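Local structure of acyl-CoA dehydrogenase (Geobacillus kaustophilus, 2PG0) at the interface of chains A and B. The protein catalyses the FAD-dependent dehydrogenation of acyl-CoA substrates, placing a double bond between the alpha and beta carbons of the acyl chain. Coordinates in Å, arbitrary orientation; residue numbers count along the deposited sequence, not the author numbering. Chains: chain A/B, Acyl-CoA dehydrogenase.

The interface of chains A and B. Residues chain A 341-342, 348-349, 359; chain B 208, 334, 359, 363, 367.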
ATOM      1  N   MET A 341      -1.075 -16.794   4.493  1.00 13.63           N
ATOM      2  CA  MET A 341      -2.143 -17.619   3.920  1.00 14.31           C
ATOM      3  C   MET A 341      -1.897 -17.833   2.426  1.00 13.68           C
ATOM      4  O   MET A 341      -1.900 -18.973   1.957  1.00 13.72           O
ATOM      5  CB  MET A 341      -3.553 -17.050   4.157  1.00 13.98           C
ATOM      6  CG  MET A 341      -4.682 -18.005   3.635  1.00 14.32           C
ATOM      7  SD  MET A 341      -6.341 -17.269   3.615  1.00 16.35           S
ATOM      8  CE  MET A 341      -6.746 -17.625   5.321  1.00 18.54           C
ATOM      9  N   GLN A 342      -1.662 -16.740   1.700  1.00 13.73           N
ATOM     10  CA  GLN A 342      -1.489 -16.789   0.243  1.00 13.57           C
ATOM     11  C   GLN A 342      -0.320 -17.676  -0.180  1.00 13.32           C
ATOM     12  O   GLN A 342      -0.439 -18.474  -1.110  1.00 13.12           O
ATOM     13  CB  GLN A 342      -1.330 -15.382  -0.349  1.00 13.69           C
ATOM     14  CG  GLN A 342      -1.285 -15.347  -1.905  1.00 14.79           C
ATOM     15  CD  GLN A 342      -2.608 -15.730  -2.575  1.00 17.66           C
ATOM     16  OE1 GLN A 342      -3.667 -15.678  -1.952  1.00 18.74           O
ATOM     17  NE2 GLN A 342      -2.545 -16.111  -3.856  1.00 15.74           N
ATOM     18  N   GLY A 348      -3.234 -23.002   3.105  1.00 12.03           N
ATOM     19  CA  GLY A 348      -3.410 -21.905   4.063  1.00 12.10           C
ATOM     20  C   GLY A 348      -4.858 -21.666   4.465  1.00 11.88           C
ATOM     21  O   GLY A 348      -5.135 -20.975   5.456  1.00 12.48           O
ATOM     22  N   TYR A 349      -5.778 -22.234   3.695  1.00 11.35           N
ATOM     23  CA  TYR A 349      -7.221 -22.108   3.954  1.00 11.41           C
ATOM     24  C   TYR A 349      -7.788 -23.331   4.693  1.00 11.80           C
ATOM     25  O   TYR A 349      -8.978 -23.373   5.030  1.00 11.52           O
ATOM     26  CB  TYR A 349      -7.958 -21.882   2.634  1.00 11.17           C
ATOM     27  CG  TYR A 349      -9.305 -21.203   2.773  1.00 11.33           C
ATOM     28  CD1 TYR A 349      -9.400 -19.870   3.214  1.00 12.16           C
ATOM     29  CD2 TYR A 349     -10.484 -21.880   2.450  1.00 11.54           C
ATOM     30  CE1 TYR A 349     -10.636 -19.241   3.339  1.00 10.36           C
ATOM     31  CE2 TYR A 349     -11.724 -21.255   2.563  1.00 11.20           C
ATOM     32  CZ  TYR A 349     -11.785 -19.936   3.011  1.00 10.82           C
ATOM     33  OH  TYR A 349     -13.000 -19.317   3.133  1.00 11.83           O
ATOM     34  N   TYR A 359      -4.147 -16.842  11.228  1.00 11.32           N
ATOM     35  CA  TYR A 359      -4.800 -15.841  10.370  1.00 11.41           C
ATOM     36  C   TYR A 359      -6.118 -15.337  10.970  1.00 11.33           C
ATOM     37  O   TYR A 359      -6.371 -14.132  10.988  1.00 11.03           O
ATOM     38  CB  TYR A 359      -5.028 -16.412   8.962  1.00 11.81           C
ATOM     39  CG  TYR A 359      -5.790 -15.491   8.023  1.00 12.16           C
ATOM     40  CD1 TYR A 359      -5.102 -14.673   7.119  1.00 12.80           C
ATOM     41  CD2 TYR A 359      -7.184 -15.456   8.024  1.00 11.68           C
ATOM     42  CE1 TYR A 359      -5.789 -13.835   6.242  1.00 13.25           C
ATOM     43  CE2 TYR A 359      -7.883 -14.627   7.155  1.00 12.51           C
ATOM     44  CZ  TYR A 359      -7.179 -13.814   6.270  1.00 13.30           C
ATOM     45  OH  TYR A 359      -7.856 -12.990   5.399  1.00 14.39           O
TER
ATOM     46  N   VAL B 208     -11.256 -22.517   6.536  1.00 13.04           N
ATOM     47  CA  VAL B 208     -11.420 -21.218   7.213  1.00 12.57           C
ATOM     48  C   VAL B 208     -12.828 -20.652   6.982  1.00 12.12           C
ATOM     49  O   VAL B 208     -13.420 -20.051   7.874  1.00 11.53           O
ATOM     50  CB  VAL B 208     -10.342 -20.207   6.740  1.00 12.64           C
ATOM     51  CG1 VAL B 208     -10.676 -18.773   7.167  1.00 12.86           C
ATOM     52  CG2 VAL B 208      -8.957 -20.626   7.257  1.00 12.67           C
ATOM     53  N   LYS B 334     -10.573  -8.598  -0.860  1.00  9.24           N
ATOM     54  CA  LYS B 334      -9.849  -8.862   0.395  1.00  9.80           C
ATOM     55  C   LYS B 334      -9.601  -7.578   1.186  1.00  9.47           C
ATOM     56  O   LYS B 334      -9.782  -7.553   2.406  1.00  8.99           O
ATOM     57  CB  LYS B 334      -8.529  -9.607   0.129  1.00  9.66           C
ATOM     58  CG  LYS B 334      -8.734 -11.120  -0.117  1.00  9.83           C
ATOM     59  CD  LYS B 334      -7.545 -11.767  -0.829  1.00 11.26           C
ATOM     60  CE  LYS B 334      -6.246 -11.625  -0.023  1.00 13.28           C
ATOM     61  NZ  LYS B 334      -5.088 -12.214  -0.767  1.00 14.77           N
ATOM     62  N   TYR B 359     -15.957 -12.130   5.712  1.00 10.73           N
ATOM     63  CA  TYR B 359     -14.513 -11.951   5.905  1.00 10.82           C
ATOM     64  C   TYR B 359     -13.753 -13.272   5.751  1.00 11.05           C
ATOM     65  O   TYR B 359     -12.731 -13.327   5.059  1.00 10.68           O
ATOM     66  CB  TYR B 359     -14.226 -11.337   7.281  1.00 11.63           C
ATOM     67  CG  TYR B 359     -12.753 -11.182   7.606  1.00 12.08           C
ATOM     68  CD1 TYR B 359     -12.099  -9.976   7.372  1.00 12.82           C
ATOM     69  CD2 TYR B 359     -12.015 -12.246   8.149  1.00 12.38           C
ATOM     70  CE1 TYR B 359     -10.747  -9.822   7.663  1.00 13.22           C
ATOM     71  CE2 TYR B 359     -10.664 -12.105   8.453  1.00 13.29           C
ATOM     72  CZ  TYR B 359     -10.034 -10.887   8.210  1.00 12.67           C
ATOM     73  OH  TYR B 359      -8.695 -10.724   8.492  1.00 12.88           O
ATOM     74  N   PRO B 363     -10.856 -14.719   1.325  1.00 11.76           N
ATOM     75  CA  PRO B 363      -9.437 -14.775   0.905  1.00 12.25           C
ATOM     76  C   PRO B 363      -9.075 -15.937  -0.021  1.00 12.69           C
ATOM     77  O   PRO B 363      -8.094 -15.849  -0.762  1.00 12.86           O
ATOM     78  CB  PRO B 363      -8.654 -14.855   2.225  1.00 12.97           C
ATOM     79  CG  PRO B 363      -9.629 -15.223   3.272  1.00 12.67           C
ATOM     80  CD  PRO B 363     -11.027 -14.961   2.768  1.00 11.55           C
ATOM     81  N   ILE B 367      -6.828 -17.686  -4.395  1.00 14.48           N
ATOM     82  CA  ILE B 367      -6.094 -18.941  -4.473  1.00 15.96           C
ATOM     83  C   ILE B 367      -6.630 -19.855  -5.570  1.00 16.36           C
ATOM     84  O   ILE B 367      -5.863 -20.309  -6.429  1.00 16.62           O
ATOM     85  CB  ILE B 367      -6.038 -19.663  -3.103  1.00 15.76           C
ATOM     86  CG1 ILE B 367      -5.235 -18.814  -2.106  1.00 16.55           C
ATOM     87  CG2 ILE B 367      -5.421 -21.049  -3.255  1.00 16.51           C
ATOM     88  CD1 ILE B 367      -5.422 -19.192  -0.629  1.00 16.23           C
TER
HETATM   89  O   HOH W   1     -10.326 -11.942   4.754  1.00 12.10           O
HETATM   90  O   HOH W   2      -6.373 -11.873   9.313  1.00 13.19           O
HETATM   91  O   HOH W   3      -5.369 -15.118  -0.002  1.00 20.62           O
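A:Tyr359 and B:Tyr359, equivalent residues of the two chains, stand opposite each other across the two-fold. Their nearest carbons, CE2 of A:Tyr359 and CE2 of B:Tyr359, are 4.0 Å apart. The rings are stepped past each other and inclined by about 30°. Water 2 lies over the centre of one face of the A:Tyr359 ring. The methyl CE of A:Met341, from the same chain, lies over the centre of the opposite face. Water 1 sits at the edge of this ring, in plane, and links the phenol OH of A:Tyr359 to the backbone O of B:Tyr359. For B:Tyr359 the waters swap roles. Water 1 lies over its face, and water 2 at its edge links its phenol OH to the backbone O of A:Tyr359. Each phenol thus reaches the partner's backbone through water.

B:Pro363 packs against two chain A groups. Its CG lies 3.6 Å from OH of A:Tyr359. Its CB lies 3.6 Å from SD of A:Met341. The bend of A:Met341 at its last torsion (chi3 -85°) carries CE back over its own chain's tyrosine, while SD faces the proline.

The A:Tyr349 ring has B:Val208 CB over one face, offset toward the rim, 3.5 Å from CE1. The B:Val208 backbone N also donates a hydrogen bond of 2.9 Å to the backbone O of A:Tyr349. An alanine at A:Tyr349 could keep this bond but would probably leave B:Val208 without its aromatic cover and open a gap beside it.

A:Gln342, an FAD-binding residue, runs alongside B:Ile367, the two side chains pointing in opposing senses, with OE1 of A:Gln342 3.5 Å from CG1 of B:Ile367. Water 3 joins this amide oxygen to the side-chain amine NZ of B:Lys334 and the backbone O of B:Pro363.

The patch belongs to a two-fold interface, so each contact has its twin. It probably helps hold two subunits of the deposited tetramer together, as is usual for this family. It probably also steadies the FAD site at A:Gln342.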